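Local coordinates for 2,4-dihydroxyhept-2-ene-1,7-dioic acid aldolase (Kordia algicida OT-1, PDB 6BDE), which binds heme b and, as a member of the H-NOX family, probably senses nitric oxide through the heme iron, at residues K2-T7 and K109-A114; P83-T88 and E100-V105. The protein carries 1 engineered substitution. All coordinates share one frame; numbering follows the deposited sequence.

Contact 1 of 2, residues K2-T7 and K109-A114. With HEM (protoporphyrin IX containing Fe), chain B.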
ATOM      1  N   LYS A   2       9.270  -8.071   1.258  1.00 43.08           N
ATOM      2  CA  LYS A   2      10.427  -7.808   0.415  1.00 48.27           C
ATOM      3  C   LYS A   2      11.146  -6.542   0.866  1.00 46.43           C
ATOM      4  O   LYS A   2      10.546  -5.624   1.433  1.00 45.97           O
ATOM      5  CB  LYS A   2      10.005  -7.682  -1.050  1.00 50.00           C
ATOM      6  CG  LYS A   2       9.468  -8.971  -1.653  1.00 47.76           C
ATOM      7  CD  LYS A   2      10.395 -10.148  -1.374  1.00 46.06           C
ATOM      8  CE  LYS A   2      11.725 -10.003  -2.101  1.00 49.29           C
ATOM      9  NZ  LYS A   2      12.717 -11.017  -1.650  1.00 51.90           N
ATOM     10  N   GLY A   3      12.454  -6.501   0.604  1.00 48.03           N
ATOM     11  CA  GLY A   3      13.271  -5.388   1.051  1.00 50.86           C
ATOM     12  C   GLY A   3      12.964  -4.073   0.368  1.00 51.59           C
ATOM     13  O   GLY A   3      13.266  -3.014   0.930  1.00 57.80           O
ATOM     14  N   ILE A   4      12.376  -4.113  -0.831  1.00 48.96           N
ATOM     15  CA  ILE A   4      12.011  -2.876  -1.518  1.00 55.24           C
ATOM     16  C   ILE A   4      10.987  -2.095  -0.706  1.00 55.01           C
ATOM     17  O   ILE A   4      10.978  -0.858  -0.726  1.00 59.04           O
ATOM     18  CB  ILE A   4      11.501  -3.186  -2.941  1.00 56.23           C
ATOM     19  CG1 ILE A   4      11.119  -1.897  -3.674  1.00 57.01           C
ATOM     20  CG2 ILE A   4      10.328  -4.156  -2.898  1.00 54.23           C
ATOM     21  CD1 ILE A   4      12.306  -1.049  -4.074  1.00 64.06           C
ATOM     22  N   ILE A   5      10.124  -2.794   0.033  1.00 44.93           N
ATOM     23  CA  ILE A   5       9.158  -2.113   0.888  1.00 41.04           C
ATOM     24  C   ILE A   5       9.870  -1.412   2.038  1.00 43.29           C
ATOM     25  O   ILE A   5       9.481  -0.312   2.447  1.00 44.33           O
ATOM     26  CB  ILE A   5       8.102  -3.111   1.395  1.00 37.47           C
ATOM     27  CG1 ILE A   5       7.513  -3.895   0.224  1.00 38.82           C
ATOM     28  CG2 ILE A   5       7.001  -2.387   2.153  1.00 37.99           C
ATOM     29  CD1 ILE A   5       6.801  -3.026  -0.790  1.00 41.62           C
ATOM     30  N   PHE A   6      10.927  -2.028   2.571  1.00 42.27           N
ATOM     31  CA  PHE A   6      11.672  -1.415   3.666  1.00 45.55           C
ATOM     32  C   PHE A   6      12.481  -0.217   3.180  1.00 47.85           C
ATOM     33  O   PHE A   6      12.468   0.848   3.808  1.00 47.51           O
ATOM     34  CB  PHE A   6      12.592  -2.448   4.320  1.00 47.33           C
ATOM     35  CG  PHE A   6      11.878  -3.420   5.214  1.00 42.60           C
ATOM     36  CD1 PHE A   6      11.624  -3.107   6.540  1.00 43.12           C
ATOM     37  CD2 PHE A   6      11.471  -4.653   4.732  1.00 43.89           C
ATOM     38  CE1 PHE A   6      10.972  -4.005   7.365  1.00 40.42           C
ATOM     39  CE2 PHE A   6      10.818  -5.555   5.552  1.00 43.66           C
ATOM     40  CZ  PHE A   6      10.568  -5.229   6.871  1.00 43.32           C
ATOM     41  N   THR A   7      13.192  -0.375   2.060  1.00 48.79           N
ATOM     42  CA  THR A   7      14.078   0.685   1.588  1.00 54.05           C
ATOM     43  C   THR A   7      13.296   1.929   1.181  1.00 55.87           C
ATOM     44  O   THR A   7      13.685   3.053   1.519  1.00 57.00           O
ATOM     45  CB  THR A   7      14.927   0.180   0.420  1.00 54.03           C
ATOM     46  OG1 THR A   7      14.072  -0.249  -0.648  1.00 54.99           O
ATOM     47  CG2 THR A   7      15.805  -0.982   0.863  1.00 60.42           C
ATOM     48  N   LYS A 109       5.702 -13.686  -9.694  1.00 54.77           N
ATOM     49  CA  LYS A 109       6.762 -14.059 -10.625  1.00 56.68           C
ATOM     50  C   LYS A 109       8.010 -13.212 -10.400  1.00 59.98           C
ATOM     51  O   LYS A 109       9.136 -13.717 -10.474  1.00 69.75           O
ATOM     52  CB  LYS A 109       6.274 -13.913 -12.066  1.00 54.83           C
ATOM     53  CG  LYS A 109       5.021 -14.714 -12.388  1.00 55.23           C
ATOM     54  CD  LYS A 109       4.653 -14.573 -13.859  1.00 59.68           C
ATOM     55  CE  LYS A 109       3.198 -14.929 -14.101  1.00 61.88           C
ATOM     56  NZ  LYS A 109       2.886 -15.077 -15.550  1.00 51.82           N
ATOM     57  N   ILE A 110       7.833 -11.915 -10.140  1.00 64.77           N
ATOM     58  CA  ILE A 110       8.969 -11.061  -9.798  1.00 63.24           C
ATOM     59  C   ILE A 110       9.633 -11.572  -8.527  1.00 64.49           C
ATOM     60  O   ILE A 110      10.810 -11.951  -8.521  1.00 68.02           O
ATOM     61  CB  ILE A 110       8.521  -9.597  -9.637  1.00 66.33           C
ATOM     62  CG1 ILE A 110       7.707  -9.132 -10.848  1.00 67.53           C
ATOM     63  CG2 ILE A 110       9.728  -8.691  -9.416  1.00 69.87           C
ATOM     64  CD1 ILE A 110       6.926  -7.859 -10.587  1.00 63.92           C
ATOM     65  N   TYR A 111       8.873 -11.609  -7.436  1.00 58.05           N
ATOM     66  CA  TYR A 111       9.367 -12.056  -6.135  1.00 54.98           C
ATOM     67  C   TYR A 111       8.642 -13.336  -5.747  1.00 46.60           C
ATOM     68  O   TYR A 111       7.517 -13.278  -5.221  1.00 45.45           O
ATOM     69  CB  TYR A 111       9.159 -10.974  -5.074  1.00 50.38           C
ATOM     70  CG  TYR A 111       9.755  -9.630  -5.443  1.00 47.04           C
ATOM     71  CD1 TYR A 111      11.131  -9.447  -5.486  1.00 50.34           C
ATOM     72  CD2 TYR A 111       8.942  -8.547  -5.751  1.00 53.52           C
ATOM     73  CE1 TYR A 111      11.682  -8.226  -5.824  1.00 54.90           C
ATOM     74  CE2 TYR A 111       9.484  -7.319  -6.092  1.00 56.93           C
ATOM     75  CZ  TYR A 111      10.855  -7.165  -6.127  1.00 59.34           C
ATOM     76  OH  TYR A 111      11.402  -5.948  -6.465  1.00 65.90           O
ATOM     77  N   PRO A 112       9.226 -14.511  -5.995  1.00 48.52           N
ATOM     78  CA  PRO A 112       8.563 -15.759  -5.581  1.00 51.24           C
ATOM     79  C   PRO A 112       8.348 -15.854  -4.084  1.00 51.45           C
ATOM     80  O   PRO A 112       7.441 -16.574  -3.649  1.00 55.56           O
ATOM     81  CB  PRO A 112       9.516 -16.853  -6.086  1.00 56.65           C
ATOM     82  CG  PRO A 112      10.828 -16.158  -6.301  1.00 51.52           C
ATOM     83  CD  PRO A 112      10.483 -14.763  -6.717  1.00 54.58           C
ATOM     84  N   ASP A 113       9.140 -15.145  -3.283  1.00 48.84           N
ATOM     85  CA  ASP A 113       8.969 -15.109  -1.840  1.00 47.39           C
ATOM     86  C   ASP A 113       8.031 -13.997  -1.386  1.00 49.28           C
ATOM     87  O   ASP A 113       8.004 -13.675  -0.193  1.00 42.85           O
ATOM     88  CB  ASP A 113      10.326 -14.948  -1.152  1.00 55.00           C
ATOM     89  CG  ASP A 113      11.233 -16.143  -1.362  1.00 72.69           C
ATOM     90  OD1 ASP A 113      10.721 -17.226  -1.716  1.00 70.23           O
ATOM     91  OD2 ASP A 113      12.459 -15.998  -1.178  1.00 80.08           O
ATOM     92  N   ALA A 114       7.270 -13.404  -2.303  1.00 46.61           N
ATOM     93  CA  ALA A 114       6.387 -12.305  -1.942  1.00 41.09           C
ATOM     94  C   ALA A 114       5.291 -12.782  -1.001  1.00 40.13           C
ATOM     95  O   ALA A 114       4.779 -13.898  -1.127  1.00 43.32           O
ATOM     96  CB  ALA A 114       5.767 -11.681  -3.192  1.00 40.33           C
TER
HETATM   97  CHA HEM B 201       2.375  -5.775  -1.024  1.00 38.91           C
HETATM   98  CHB HEM B 201       4.055  -5.069  -6.139  1.00 36.41           C
HETATM   99  CHC HEM B 201      -0.799  -2.805  -7.439  1.00 37.90           C
HETATM  100  CHD HEM B 201      -2.397  -3.285  -2.249  1.00 31.59           C
HETATM  101  C1A HEM B 201       3.002  -5.593  -2.598  1.00 35.01           C
HETATM  102  C2A HEM B 201       4.395  -5.834  -2.549  1.00 39.84           C
HETATM  103  C3A HEM B 201       4.802  -5.661  -3.810  1.00 38.67           C
HETATM  104  C4A HEM B 201       3.630  -5.323  -4.516  1.00 36.53           C
HETATM  105  CMA HEM B 201       6.218  -5.803  -4.362  1.00 39.23           C
HETATM  106  CAA HEM B 201       5.241  -6.234  -1.341  1.00 32.68           C
HETATM  107  CBA HEM B 201       5.238  -7.763  -1.250  1.00 36.99           C
HETATM  108  CGA HEM B 201       6.173  -8.257  -0.149  1.00 38.82           C
HETATM  109  O1A HEM B 201       6.445  -9.485  -0.062  1.00 40.13           O
HETATM  110  O2A HEM B 201       6.674  -7.445   0.671  1.00 40.66           O
HETATM  111  C1B HEM B 201       2.723  -4.320  -6.772  1.00 36.52           C
HETATM  112  C2B HEM B 201       2.834  -3.648  -8.155  1.00 36.40           C
HETATM  113  C3B HEM B 201       1.551  -3.088  -8.425  1.00 39.00           C
HETATM  114  C4B HEM B 201       0.723  -3.436  -7.223  1.00 35.51           C
HETATM  115  CMB HEM B 201       4.071  -3.608  -9.053  1.00 46.72           C
HETATM  116  CAB HEM B 201       1.094  -2.320  -9.661  1.00 38.06           C
HETATM  117  CBB HEM B 201       1.188  -2.859 -10.859  1.00 53.14           C
HETATM  118  C1C HEM B 201      -1.430  -2.852  -5.848  1.00 34.91           C
HETATM  119  C2C HEM B 201      -2.567  -2.020  -5.741  1.00 32.73           C
HETATM  120  C3C HEM B 201      -2.955  -2.143  -4.460  1.00 33.14           C
HETATM  121  C4C HEM B 201      -2.032  -3.042  -3.890  1.00 31.83           C
HETATM  122  CMC HEM B 201      -3.212  -1.174  -6.835  1.00 35.05           C
HETATM  123  CAC HEM B 201      -4.141  -1.472  -3.775  1.00 43.12           C
HETATM  124  CBC HEM B 201      -5.237  -2.163  -3.547  1.00 46.74           C
HETATM  125  C1D HEM B 201      -1.005  -4.022  -1.681  1.00 30.76           C
HETATM  126  C2D HEM B 201      -1.016  -4.002  -0.171  1.00 29.79           C
HETATM  127  C3D HEM B 201       0.199  -4.635   0.208  1.00 27.82           C
HETATM  128  C4D HEM B 201       0.914  -5.017  -1.106  1.00 30.76           C
HETATM  129  CMD HEM B 201      -2.095  -3.445   0.754  1.00 30.63           C
HETATM  130  CAD HEM B 201       0.688  -4.886   1.635  1.00 30.61           C
HETATM  131  CBD HEM B 201       0.808  -6.379   1.921  1.00 32.71           C
HETATM  132  CGD HEM B 201      -0.453  -6.852   2.634  1.00 32.24           C
HETATM  133  O1D HEM B 201      -1.463  -6.101   2.675  1.00 30.69           O
HETATM  134  O2D HEM B 201      -0.479  -7.989   3.172  1.00 30.75           O
HETATM  135  NA  HEM B 201       2.426  -5.186  -3.806  1.00 35.39           N
HETATM  136  NB  HEM B 201       1.358  -4.139  -6.077  1.00 37.45           N
HETATM  137  NC  HEM B 201      -0.975  -3.497  -4.693  1.00 33.52           N
HETATM  138  ND  HEM B 201       0.188  -4.562  -2.390  1.00 32.89           N
HETATM  139 FE   HEM B 201       0.519  -4.815  -4.368  1.00 33.46          FE

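Contact 2 of 2, residues P83-T88 and E100-V105. With HEM (protoporphyrin IX containing Fe), chain B.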
ATOM      1  N   PRO A  83       6.065   0.332 -15.919  1.00 48.21           N
ATOM      2  CA  PRO A  83       5.086   1.107 -16.700  1.00 55.14           C
ATOM      3  C   PRO A  83       4.307   0.268 -17.698  1.00 60.37           C
ATOM      4  O   PRO A  83       3.159   0.606 -18.011  1.00 58.33           O
ATOM      5  CB  PRO A  83       5.947   2.159 -17.405  1.00 53.33           C
ATOM      6  CG  PRO A  83       7.263   1.504 -17.545  1.00 53.23           C
ATOM      7  CD  PRO A  83       7.445   0.620 -16.343  1.00 51.55           C
ATOM      8  N   GLY A  84       4.899  -0.809 -18.218  1.00 59.89           N
ATOM      9  CA  GLY A  84       4.176  -1.658 -19.150  1.00 51.80           C
ATOM     10  C   GLY A  84       3.019  -2.390 -18.495  1.00 51.20           C
ATOM     11  O   GLY A  84       1.947  -2.534 -19.090  1.00 52.87           O
ATOM     12  N   LEU A  85       3.219  -2.866 -17.265  1.00 51.84           N
ATOM     13  CA  LEU A  85       2.125  -3.499 -16.536  1.00 56.18           C
ATOM     14  C   LEU A  85       1.026  -2.492 -16.218  1.00 58.55           C
ATOM     15  O   LEU A  85      -0.162  -2.832 -16.241  1.00 54.26           O
ATOM     16  CB  LEU A  85       2.659  -4.149 -15.258  1.00 60.35           C
ATOM     17  CG  LEU A  85       1.678  -4.905 -14.359  1.00 66.87           C
ATOM     18  CD1 LEU A  85       1.195  -6.174 -15.039  1.00 65.96           C
ATOM     19  CD2 LEU A  85       2.333  -5.236 -13.027  1.00 67.66           C
ATOM     20  N   LEU A  86       1.405  -1.244 -15.931  1.00 55.84           N
ATOM     21  CA  LEU A  86       0.413  -0.209 -15.665  1.00 55.56           C
ATOM     22  C   LEU A  86      -0.306   0.210 -16.942  1.00 53.97           C
ATOM     23  O   LEU A  86      -1.515   0.469 -16.924  1.00 56.11           O
ATOM     24  CB  LEU A  86       1.084   0.994 -15.001  1.00 60.09           C
ATOM     25  CG  LEU A  86       0.205   2.183 -14.613  1.00 62.70           C
ATOM     26  CD1 LEU A  86      -0.904   1.751 -13.671  1.00 59.06           C
ATOM     27  CD2 LEU A  86       1.049   3.279 -13.982  1.00 59.13           C
ATOM     28  N   ALA A  87       0.421   0.278 -18.061  1.00 55.66           N
ATOM     29  CA  ALA A  87      -0.177   0.647 -19.339  1.00 55.48           C
ATOM     30  C   ALA A  87      -1.149  -0.403 -19.862  1.00 56.86           C
ATOM     31  O   ALA A  87      -1.862  -0.129 -20.832  1.00 60.91           O
ATOM     32  CB  ALA A  87       0.917   0.899 -20.378  1.00 60.11           C
ATOM     33  N   THR A  88      -1.184  -1.590 -19.254  1.00 56.59           N
ATOM     34  CA  THR A  88      -2.160  -2.600 -19.647  1.00 59.32           C
ATOM     35  C   THR A  88      -3.586  -2.107 -19.429  1.00 53.26           C
ATOM     36  O   THR A  88      -4.487  -2.439 -20.208  1.00 59.34           O
ATOM     37  CB  THR A  88      -1.903  -3.894 -18.866  1.00 63.29           C
ATOM     38  OG1 THR A  88      -0.833  -4.622 -19.483  1.00 73.77           O
ATOM     39  CG2 THR A  88      -3.145  -4.778 -18.812  1.00 64.99           C
ATOM     40  N   GLU A 100      -5.946  -9.144  -7.851  1.00 33.06           N
ATOM     41  CA  GLU A 100      -5.801 -10.514  -7.369  1.00 32.42           C
ATOM     42  C   GLU A 100      -5.411 -11.466  -8.494  1.00 36.20           C
ATOM     43  O   GLU A 100      -4.484 -12.270  -8.342  1.00 36.05           O
ATOM     44  CB  GLU A 100      -7.099 -10.972  -6.703  1.00 33.37           C
ATOM     45  CG  GLU A 100      -7.054 -12.393  -6.162  1.00 34.14           C
ATOM     46  CD  GLU A 100      -6.143 -12.535  -4.956  1.00 37.55           C
ATOM     47  OE1 GLU A 100      -5.874 -11.515  -4.286  1.00 40.53           O
ATOM     48  OE2 GLU A 100      -5.697 -13.667  -4.677  1.00 45.46           O
ATOM     49  N   ASN A 101      -6.103 -11.397  -9.630  1.00 38.46           N
ATOM     50  CA  ASN A 101      -5.946 -12.396 -10.678  1.00 37.80           C
ATOM     51  C   ASN A 101      -4.978 -11.985 -11.782  1.00 43.97           C
ATOM     52  O   ASN A 101      -4.790 -12.752 -12.732  1.00 42.68           O
ATOM     53  CB  ASN A 101      -7.312 -12.750 -11.285  1.00 40.37           C
ATOM     54  CG  ASN A 101      -8.025 -11.551 -11.887  1.00 42.52           C
ATOM     55  OD1 ASN A 101      -7.449 -10.475 -12.042  1.00 41.98           O
ATOM     56  ND2 ASN A 101      -9.295 -11.737 -12.228  1.00 50.85           N
ATOM     57  N   HIS A 102      -4.359 -10.808 -11.690  1.00 39.79           N
ATOM     58  CA  HIS A 102      -3.352 -10.439 -12.679  1.00 38.56           C
ATOM     59  C   HIS A 102      -2.151  -9.741 -12.053  1.00 37.58           C
ATOM     60  O   HIS A 102      -1.025 -10.236 -12.151  1.00 42.04           O
ATOM     61  CB  HIS A 102      -3.946  -9.541 -13.765  1.00 40.78           C
ATOM     62  CG  HIS A 102      -2.940  -9.090 -14.780  1.00 52.39           C
ATOM     63  ND1 HIS A 102      -2.852  -7.785 -15.214  1.00 56.17           N
ATOM     64  CD2 HIS A 102      -1.972  -9.771 -15.437  1.00 59.70           C
ATOM     65  CE1 HIS A 102      -1.876  -7.682 -16.099  1.00 63.81           C
ATOM     66  NE2 HIS A 102      -1.325  -8.874 -16.251  1.00 57.17           N
ATOM     67  N   ILE A 103      -2.382  -8.587 -11.421  1.00 37.46           N
ATOM     68  CA  ILE A 103      -1.275  -7.751 -10.959  1.00 37.84           C
ATOM     69  C   ILE A 103      -0.408  -8.513  -9.964  1.00 33.32           C
ATOM     70  O   ILE A 103       0.799  -8.689 -10.170  1.00 37.90           O
ATOM     71  CB  ILE A 103      -1.802  -6.438 -10.356  1.00 39.19           C
ATOM     72  CG1 ILE A 103      -2.368  -5.537 -11.455  1.00 42.50           C
ATOM     73  CG2 ILE A 103      -0.695  -5.722  -9.598  1.00 36.56           C
ATOM     74  CD1 ILE A 103      -3.152  -4.356 -10.932  1.00 41.65           C
ATOM     75  N   HIS A 104      -1.012  -8.985  -8.874  1.00 33.71           N
ATOM     76  CA  HIS A 104      -0.243  -9.697  -7.863  1.00 35.28           C
ATOM     77  C   HIS A 104       0.150 -11.102  -8.301  1.00 38.50           C
ATOM     78  O   HIS A 104       1.007 -11.717  -7.654  1.00 38.67           O
ATOM     79  CB  HIS A 104      -1.022  -9.740  -6.546  1.00 31.59           C
ATOM     80  CG  HIS A 104      -0.893  -8.486  -5.736  1.00 29.00           C
ATOM     81  ND1 HIS A 104      -1.671  -8.226  -4.630  1.00 30.45           N
ATOM     82  CD2 HIS A 104      -0.071  -7.417  -5.877  1.00 32.93           C
ATOM     83  CE1 HIS A 104      -1.336  -7.050  -4.124  1.00 30.26           C
ATOM     84  NE2 HIS A 104      -0.367  -6.541  -4.862  1.00 24.92           N
ATOM     85  N   VAL A 105      -0.439 -11.621  -9.382  1.00 32.67           N
ATOM     86  CA  VAL A 105       0.090 -12.833  -9.995  1.00 38.06           C
ATOM     87  C   VAL A 105       1.441 -12.548 -10.638  1.00 35.75           C
ATOM     88  O   VAL A 105       2.382 -13.343 -10.525  1.00 43.99           O
ATOM     89  CB  VAL A 105      -0.915 -13.403 -11.013  1.00 42.31           C
ATOM     90  CG1 VAL A 105      -0.277 -14.526 -11.821  1.00 45.15           C
ATOM     91  CG2 VAL A 105      -2.169 -13.898 -10.306  1.00 41.41           C
TER
HETATM   92  CHA HEM B 201       2.375  -5.775  -1.024  1.00 38.91           C
HETATM   93  CHB HEM B 201       4.055  -5.069  -6.139  1.00 36.41           C
HETATM   94  CHC HEM B 201      -0.799  -2.805  -7.439  1.00 37.90           C
HETATM   95  CHD HEM B 201      -2.397  -3.285  -2.249  1.00 31.59           C
HETATM   96  C1A HEM B 201       3.002  -5.593  -2.598  1.00 35.01           C
HETATM   97  C2A HEM B 201       4.395  -5.834  -2.549  1.00 39.84           C
HETATM   98  C3A HEM B 201       4.802  -5.661  -3.810  1.00 38.67           C
HETATM   99  C4A HEM B 201       3.630  -5.323  -4.516  1.00 36.53           C
HETATM  100  CMA HEM B 201       6.218  -5.803  -4.362  1.00 39.23           C
HETATM  101  CAA HEM B 201       5.241  -6.234  -1.341  1.00 32.68           C
HETATM  102  CBA HEM B 201       5.238  -7.763  -1.250  1.00 36.99           C
HETATM  103  CGA HEM B 201       6.173  -8.257  -0.149  1.00 38.82           C
HETATM  104  O1A HEM B 201       6.445  -9.485  -0.062  1.00 40.13           O
HETATM  105  O2A HEM B 201       6.674  -7.445   0.671  1.00 40.66           O
HETATM  106  C1B HEM B 201       2.723  -4.320  -6.772  1.00 36.52           C
HETATM  107  C2B HEM B 201       2.834  -3.648  -8.155  1.00 36.40           C
HETATM  108  C3B HEM B 201       1.551  -3.088  -8.425  1.00 39.00           C
HETATM  109  C4B HEM B 201       0.723  -3.436  -7.223  1.00 35.51           C
HETATM  110  CMB HEM B 201       4.071  -3.608  -9.053  1.00 46.72           C
HETATM  111  CAB HEM B 201       1.094  -2.320  -9.661  1.00 38.06           C
HETATM  112  CBB HEM B 201       1.188  -2.859 -10.859  1.00 53.14           C
HETATM  113  C1C HEM B 201      -1.430  -2.852  -5.848  1.00 34.91           C
HETATM  114  C2C HEM B 201      -2.567  -2.020  -5.741  1.00 32.73           C
HETATM  115  C3C HEM B 201      -2.955  -2.143  -4.460  1.00 33.14           C
HETATM  116  C4C HEM B 201      -2.032  -3.042  -3.890  1.00 31.83           C
HETATM  117  CMC HEM B 201      -3.212  -1.174  -6.835  1.00 35.05           C
HETATM  118  CAC HEM B 201      -4.141  -1.472  -3.775  1.00 43.12           C
HETATM  119  CBC HEM B 201      -5.237  -2.163  -3.547  1.00 46.74           C
HETATM  120  C1D HEM B 201      -1.005  -4.022  -1.681  1.00 30.76           C
HETATM  121  C2D HEM B 201      -1.016  -4.002  -0.171  1.00 29.79           C
HETATM  122  C3D HEM B 201       0.199  -4.635   0.208  1.00 27.82           C
HETATM  123  C4D HEM B 201       0.914  -5.017  -1.106  1.00 30.76           C
HETATM  124  CMD HEM B 201      -2.095  -3.445   0.754  1.00 30.63           C
HETATM  125  CAD HEM B 201       0.688  -4.886   1.635  1.00 30.61           C
HETATM  126  CBD HEM B 201       0.808  -6.379   1.921  1.00 32.71           C
HETATM  127  CGD HEM B 201      -0.453  -6.852   2.634  1.00 32.24           C
HETATM  128  O1D HEM B 201      -1.463  -6.101   2.675  1.00 30.69           O
HETATM  129  O2D HEM B 201      -0.479  -7.989   3.172  1.00 30.75           O
HETATM  130  NA  HEM B 201       2.426  -5.186  -3.806  1.00 35.39           N
HETATM  131  NB  HEM B 201       1.358  -4.139  -6.077  1.00 37.45           N
HETATM  132  NC  HEM B 201      -0.975  -3.497  -4.693  1.00 33.52           N
HETATM  133  ND  HEM B 201       0.188  -4.562  -2.390  1.00 32.89           N
HETATM  134 FE   HEM B 201       0.519  -4.815  -4.368  1.00 33.46          FE

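Contact 1 of 2, residues K2-T7 and K109-A114
The aliphatic chain of Lys2 lies over one face of the Tyr111 ring, bringing the N-terminal end of the chain against the turn that follows helix 99-110. Lys2 CG sits 4.3 Å from the centroid of the Tyr111 ring in a CH-pi contact, while CE drops to 3.5 Å from Tyr111 CD1. Bends at chi2 (-49°) and chi3 (-67°) fold the lysine over the ring instead of letting it run straight out. Ile110 CG2 lies over a face of the ring toward its rim. At its far end, Tyr111 OH meets the CG2 branch of Ile4 at 4.1 Å, the isoleucine coming in roughly perpendicular to the length of the tyrosine.

No hydrogen bond links the segments directly; the heme does much of the joining. The backbone N of Lys2 donates a nearly straight bond (165°) of 2.7 Å to heme O2A. The other oxygen of that propionate, O1A, lies 3.4 Å from Ala114 CA, so one carboxylate is shared by both segments. Ile5 CD1 rests 3.6 Å from the propionate carbon CAA, and Tyr111 CE2 approaches the heme methyl CMA at 4.0 Å. This is the propionate side of the heme pocket; Tyr133, Ser135 and Arg137, the Tyr-x-Ser-x-Arg motif of H-NOX proteins, also hydrogen-bond the heme. Lys2 NZ reaches Thr42 OG1 and Ile40 O. Asp113 OD2 lies 5.0 Å from Lys2 NZ, not in contact, though its charge may still favour the ammonium.

A type I turn from Tyr111 to Ala114, closed by the bond from Ala114 N to Tyr111 O, brings Ala114 up to the propionate and sets Tyr111 against Lys2. The start of helix 3-17 thus meets the turn after helix 99-110, from which the chain runs on to strand 118-121, while Phe6 packs on helix 45-59.

Contact 2 of 2, residues P83-T88 and E100-V105
On the proximal side of the heme, where helix 99-110 carries the axial ligand, Leu85 of the short helix 83-87 packs against His102. Its CD1 methyl approaches the imidazole at CE1, 3.6 Å away, the leucine and histidine running alongside each other with opposite headings. Thr88 adds a looser touch, with CG2 4.2 Å from the same CE1. The ring is held from outside the contact, since His102 ND1 is hydrogen-bonded to Tyr89 OH.

The leucine also faces the cofactor. CG stands anti to the backbone N (chi1 -178°), which carries the branch out so that CD1 meets the imidazole and CD2 lies 3.4 Å from the heme vinyl carbon CBB. In helix 99-110 a wider pi-type turn at residues 100-103 ends on Ile103, whose CG2 meets the porphyrin at C4B (3.6 Å). His104 follows directly; its side chain starts away from helix 83-87 and coordinates the iron through NE2 at 2.0 Å. This is the proximal-histidine helix of the H-NOX fold. Shortened to an alanine, Leu85 would lose both methyls, which is likely to leave His102 CE1 with just the looser Thr88 CG2 contact and the vinyl freer to turn. Leu86, by contrast, packs on Phe75 and Glu79 of helix 63-81 and on Met95 of helix 92-96.

How the contacts relate
Helix 99-110 is common to both contacts: contact 2 uses its earlier turns, whereas segment 109-114 of contact 1 begins at its last two residues and makes its touches from the turn beyond. Along the chain the order is 2-7, 83-88, 100-105 and 109-114, which nests contact 2 inside the long, largely helical loop that contact 1 closes. Their centres lie 16 Å apart, and their segments neighbour each other in sequence but make no other touch. What unites them is the heme, met by contact 1 at a propionate and by contact 2 at a vinyl group and the iron. Helix 99-110 supplies the metal ligand, and the turn after it brings the chain to a propionate, where helix 3-17 begins.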